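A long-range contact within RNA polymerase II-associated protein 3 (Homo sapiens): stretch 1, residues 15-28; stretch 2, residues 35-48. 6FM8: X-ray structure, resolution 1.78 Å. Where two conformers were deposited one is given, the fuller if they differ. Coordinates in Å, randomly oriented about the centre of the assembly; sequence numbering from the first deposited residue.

Stretch 1 15-28: VFNQIVKILHDFYI
Stretch 2, residues 35-48: LIFEILQRLSELKR

Residues 15-28 and 35-48 are both α-helical and pack nearly antiparallel, their N-to-C directions 153° apart and their axes 9.6 Å apart at closest approach. The register sets Val-20 against Leu-40 (CA to CA 6.9 Å) and Tyr-27 against Ile-36 (CA to CA 5.9 Å). No hydrogen bond crosses the interface; i to i+4 backbone bonds hold both helices, though around Glu-45 and Leu-46 in the second they are weak and joined by weak i to i+3 bonds. The contact, which is mainly apolar, buries 644 Å² summed over both sides.

Leu-23 (chi1 m, chi2 t) is a knob among Ile-36, Ile-39, Leu-40 and Leu-43: its CD1 lies 3.5 Å from Leu-43 CD1 and 3.7 Å from Ile-39 CG2, while its CB meets Leu-40 CD2 at 3.7 Å. Leu-40, also m,t, reciprocates among Val-20, Leu-23, His-24 and Tyr-27, so branched side chains interlock through van der Waals contact.

At one end, Phe-16 (chi1 t, chi2 -89°) points toward the partner helix and presents its ring edge to the backbone, CZ standing 3.3 Å from Leu-43 O, an approach suited to the slightly positive C-H edge; its CE1 also rests 3.5 Å from the aliphatic Lys-47 CG.

At the other, Ile-36 (m,m) points toward the first helix. Its CD1 reaches Phe-26 CE2 at 3.6 Å, and its CG2 lies 3.6 Å from Tyr-27 CB and 3.4 Å from Leu-23 O. Tyr-27 (chi1 t, chi2 66°) extends past it, with CE1 3.6 Å from Phe-37 CB.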

# COMPACT_ATOMS: atom_id res chain seq x y z
N VAL A 15 -0.95 -6.98 -8.07
CA VAL A 15 -0.37 -7.24 -6.75
C VAL A 15 -0.63 -6.03 -5.80
O VAL A 15 -1.13 -6.22 -4.70
CB VAL A 15 1.14 -7.58 -6.84
CG1 VAL A 15 1.77 -7.71 -5.45
CG2 VAL A 15 1.36 -8.87 -7.64
N PHE A 16 -0.27 -4.82 -6.25
CA PHE A 16 -0.48 -3.58 -5.48
C PHE A 16 -1.96 -3.42 -5.10
O PHE A 16 -2.28 -3.19 -3.91
CB PHE A 16 0.00 -2.36 -6.29
CG PHE A 16 -0.17 -1.03 -5.59
CD1 PHE A 16 -1.35 -0.31 -5.71
CD2 PHE A 16 0.84 -0.52 -4.78
CE1 PHE A 16 -1.53 0.90 -5.02
CE2 PHE A 16 0.67 0.69 -4.11
CZ PHE A 16 -0.51 1.39 -4.23
N ASN A 17 -2.87 -3.51 -6.10
CA ASN A 17 -4.31 -3.34 -5.84
C ASN A 17 -4.82 -4.38 -4.85
O ASN A 17 -5.59 -4.05 -3.94
CB ASN A 17 -5.13 -3.40 -7.15
CG ASN A 17 -4.89 -2.22 -8.07
OD1 ASN A 17 -4.29 -1.21 -7.71
ND2 ASN A 17 -5.30 -2.38 -9.33
N GLN A 18 -4.39 -5.64 -5.01
CA GLN A 18 -4.83 -6.70 -4.11
C GLN A 18 -4.39 -6.47 -2.68
O GLN A 18 -5.20 -6.63 -1.76
CB GLN A 18 -4.32 -8.05 -4.60
CG GLN A 18 -5.14 -8.57 -5.76
CD GLN A 18 -4.57 -9.86 -6.26
OE1 GLN A 18 -4.44 -10.81 -5.50
NE2 GLN A 18 -4.24 -9.92 -7.54
N ILE A 19 -3.13 -6.12 -2.48
CA ILE A 19 -2.63 -5.91 -1.12
C ILE A 19 -3.27 -4.65 -0.49
O ILE A 19 -3.55 -4.67 0.70
CB ILE A 19 -1.08 -5.90 -0.97
CG1 ILE A 19 -0.68 -6.10 0.51
CG2 ILE A 19 -0.45 -4.63 -1.54
CD1 ILE A 19 -1.18 -7.39 1.14
N VAL A 20 -3.58 -3.60 -1.29
CA VAL A 20 -4.24 -2.41 -0.73
C VAL A 20 -5.63 -2.81 -0.21
O VAL A 20 -5.99 -2.46 0.91
CB VAL A 20 -4.28 -1.24 -1.77
CG1 VAL A 20 -5.29 -0.16 -1.36
CG2 VAL A 20 -2.90 -0.65 -1.94
N LYS A 21 -6.38 -3.60 -1.00
CA LYS A 21 -7.70 -4.12 -0.64
C LYS A 21 -7.63 -4.95 0.65
O LYS A 21 -8.41 -4.69 1.55
CB LYS A 21 -8.30 -4.96 -1.80
CG LYS A 21 -9.69 -5.51 -1.52
N ILE A 22 -6.68 -5.92 0.73
CA ILE A 22 -6.48 -6.78 1.91
C ILE A 22 -6.18 -5.92 3.16
O ILE A 22 -6.80 -6.11 4.20
CB ILE A 22 -5.33 -7.78 1.61
CG1 ILE A 22 -5.84 -8.93 0.72
CG2 ILE A 22 -4.75 -8.33 2.92
CD1 ILE A 22 -4.74 -9.65 -0.08
N LEU A 23 -5.25 -4.97 3.02
CA LEU A 23 -4.85 -4.09 4.12
C LEU A 23 -6.00 -3.16 4.55
O LEU A 23 -6.17 -2.93 5.73
CB LEU A 23 -3.63 -3.26 3.69
CG LEU A 23 -2.27 -4.00 3.74
CD1 LEU A 23 -1.24 -3.23 3.00
CD2 LEU A 23 -1.81 -4.22 5.16
N HIS A 24 -6.75 -2.64 3.58
CA HIS A 24 -7.86 -1.74 3.91
C HIS A 24 -8.98 -2.52 4.62
O HIS A 24 -9.52 -2.04 5.60
CB HIS A 24 -8.36 -1.00 2.66
CG HIS A 24 -9.51 -0.10 2.95
ND1 HIS A 24 -9.36 1.04 3.73
CD2 HIS A 24 -10.81 -0.22 2.60
CE1 HIS A 24 -10.56 1.57 3.82
NE2 HIS A 24 -11.46 0.87 3.14
N ASP A 25 -9.28 -3.75 4.16
CA ASP A 25 -10.26 -4.63 4.80
C ASP A 25 -9.85 -4.94 6.23
O ASP A 25 -10.68 -4.85 7.14
CB ASP A 25 -10.41 -5.94 4.02
CG ASP A 25 -11.29 -5.86 2.80
OD1 ASP A 25 -11.81 -4.76 2.51
OD2 ASP A 25 -11.41 -6.88 2.08
N PHE A 26 -8.55 -5.26 6.43
CA PHE A 26 -7.99 -5.56 7.76
C PHE A 26 -8.05 -4.29 8.64
O PHE A 26 -8.39 -4.39 9.83
CB PHE A 26 -6.54 -6.06 7.60
CG PHE A 26 -5.88 -6.52 8.89
CD1 PHE A 26 -6.00 -7.84 9.32
CD2 PHE A 26 -5.10 -5.65 9.63
CE1 PHE A 26 -5.36 -8.27 10.48
CE2 PHE A 26 -4.47 -6.08 10.81
CZ PHE A 26 -4.60 -7.39 11.22
N TYR A 27 -7.77 -3.12 8.05
CA TYR A 27 -7.82 -1.81 8.73
C TYR A 27 -9.20 -1.58 9.34
O TYR A 27 -9.29 -1.35 10.54
CB TYR A 27 -7.47 -0.68 7.76
CG TYR A 27 -7.42 0.71 8.35
CD1 TYR A 27 -6.45 1.06 9.29
CD2 TYR A 27 -8.29 1.70 7.92
CE1 TYR A 27 -6.38 2.35 9.82
CE2 TYR A 27 -8.23 3.01 8.43
CZ TYR A 27 -7.26 3.33 9.37
OH TYR A 27 -7.21 4.60 9.90
N ILE A 28 -10.26 -1.77 8.54
CA ILE A 28 -11.65 -1.62 9.01
C ILE A 28 -11.97 -2.69 10.07
O ILE A 28 -12.50 -2.36 11.14
CB ILE A 28 -12.62 -1.69 7.79
CG1 ILE A 28 -12.33 -0.57 6.73
CG2 ILE A 28 -14.12 -1.72 8.22
CD1 ILE A 28 -12.32 0.89 7.20
N LEU A 35 -0.84 1.22 13.05
CA LEU A 35 0.14 0.43 12.29
C LEU A 35 -0.34 0.22 10.84
O LEU A 35 0.44 0.42 9.91
CB LEU A 35 0.38 -0.94 12.97
CG LEU A 35 1.28 -1.93 12.21
CD1 LEU A 35 2.70 -1.41 12.10
CD2 LEU A 35 1.26 -3.32 12.86
N ILE A 36 -1.61 -0.14 10.67
CA ILE A 36 -2.16 -0.45 9.32
C ILE A 36 -2.34 0.85 8.53
O ILE A 36 -2.04 0.88 7.34
CB ILE A 36 -3.45 -1.30 9.42
CG1 ILE A 36 -3.18 -2.54 10.32
CG2 ILE A 36 -3.98 -1.71 8.01
CD1 ILE A 36 -2.05 -3.54 9.81
N PHE A 37 -2.80 1.92 9.20
CA PHE A 37 -2.92 3.23 8.57
C PHE A 37 -1.57 3.65 7.94
O PHE A 37 -1.52 4.13 6.80
CB PHE A 37 -3.32 4.26 9.66
CG PHE A 37 -3.36 5.66 9.12
CD1 PHE A 37 -4.48 6.13 8.46
CD2 PHE A 37 -2.27 6.52 9.29
CE1 PHE A 37 -4.51 7.44 7.95
CE2 PHE A 37 -2.30 7.82 8.76
CZ PHE A 37 -3.42 8.27 8.10
N GLU A 38 -0.49 3.49 8.70
CA GLU A 38 0.85 3.86 8.25
C GLU A 38 1.27 3.06 7.00
O GLU A 38 1.83 3.65 6.07
CB GLU A 38 1.85 3.66 9.39
CG GLU A 38 1.73 4.73 10.47
N ILE A 39 0.98 1.76 6.97
CA ILE A 39 1.34 0.93 5.80
C ILE A 39 0.56 1.44 4.56
O ILE A 39 1.15 1.64 3.49
CB ILE A 39 1.12 -0.58 6.06
CG1 ILE A 39 2.02 -1.10 7.23
CG2 ILE A 39 1.41 -1.38 4.78
CD1 ILE A 39 1.57 -2.51 7.78
N LEU A 40 -0.75 1.67 4.74
CA LEU A 40 -1.63 2.19 3.68
C LEU A 40 -1.16 3.56 3.20
O LEU A 40 -1.18 3.82 2.00
CB LEU A 40 -3.08 2.24 4.17
CG LEU A 40 -3.78 0.88 4.29
CD1 LEU A 40 -5.03 0.98 5.19
CD2 LEU A 40 -4.14 0.31 2.87
N GLN A 41 -0.71 4.44 4.14
CA GLN A 41 -0.22 5.77 3.80
C GLN A 41 1.03 5.67 2.93
O GLN A 41 1.13 6.37 1.93
CB GLN A 41 0.05 6.61 5.07
CG GLN A 41 -0.78 7.88 5.17
CD GLN A 41 -0.30 8.97 4.23
OE1 GLN A 41 0.84 9.44 4.30
NE2 GLN A 41 -1.18 9.40 3.33
N ARG A 42 1.97 4.76 3.26
CA ARG A 42 3.18 4.56 2.45
C ARG A 42 2.82 4.03 1.05
O ARG A 42 3.41 4.46 0.05
CB ARG A 42 4.16 3.59 3.14
CG ARG A 42 4.98 4.18 4.28
CD ARG A 42 6.14 3.25 4.63
N LEU A 43 1.85 3.11 0.97
CA LEU A 43 1.43 2.57 -0.33
C LEU A 43 0.79 3.67 -1.22
O LEU A 43 1.05 3.72 -2.43
CB LEU A 43 0.46 1.39 -0.15
CG LEU A 43 1.11 0.11 0.37
CD1 LEU A 43 0.05 -0.89 0.78
CD2 LEU A 43 2.03 -0.50 -0.68
N SER A 44 0.02 4.57 -0.60
CA SER A 44 -0.64 5.69 -1.31
C SER A 44 0.40 6.68 -1.86
O SER A 44 0.12 7.34 -2.86
CB SER A 44 -1.64 6.40 -0.42
OG SER A 44 -1.01 7.28 0.50
N GLU A 45 1.60 6.77 -1.22
CA GLU A 45 2.70 7.65 -1.63
C GLU A 45 3.37 7.10 -2.88
O GLU A 45 3.84 7.87 -3.72
CB GLU A 45 3.74 7.79 -0.50
CG GLU A 45 3.29 8.64 0.67
CD GLU A 45 4.17 8.61 1.91
OE1 GLU A 45 5.37 8.25 1.79
OE2 GLU A 45 3.67 8.96 3.00
N LEU A 46 3.42 5.76 -3.01
CA LEU A 46 4.00 5.08 -4.18
C LEU A 46 3.12 5.28 -5.39
O LEU A 46 3.62 5.51 -6.49
CB LEU A 46 4.17 3.57 -3.93
CG LEU A 46 5.11 3.15 -2.83
CD1 LEU A 46 4.86 1.71 -2.44
CD2 LEU A 46 6.57 3.39 -3.21
N LYS A 47 1.79 5.19 -5.17
CA LYS A 47 0.79 5.35 -6.22
C LYS A 47 0.80 6.79 -6.75
O LYS A 47 0.55 7.01 -7.94
CB LYS A 47 -0.59 4.97 -5.69
CG LYS A 47 -1.34 4.04 -6.62
CD LYS A 47 -2.69 4.58 -7.03
CE LYS A 47 -2.61 5.37 -8.31
NZ LYS A 47 -3.96 5.79 -8.77
N ARG A 48 1.12 7.76 -5.86
CA ARG A 48 1.25 9.19 -6.17
C ARG A 48 2.64 9.49 -6.74
O ARG A 48 2.82 10.49 -7.44
CB ARG A 48 0.99 10.02 -4.91
CG ARG A 48 0.40 11.39 -5.19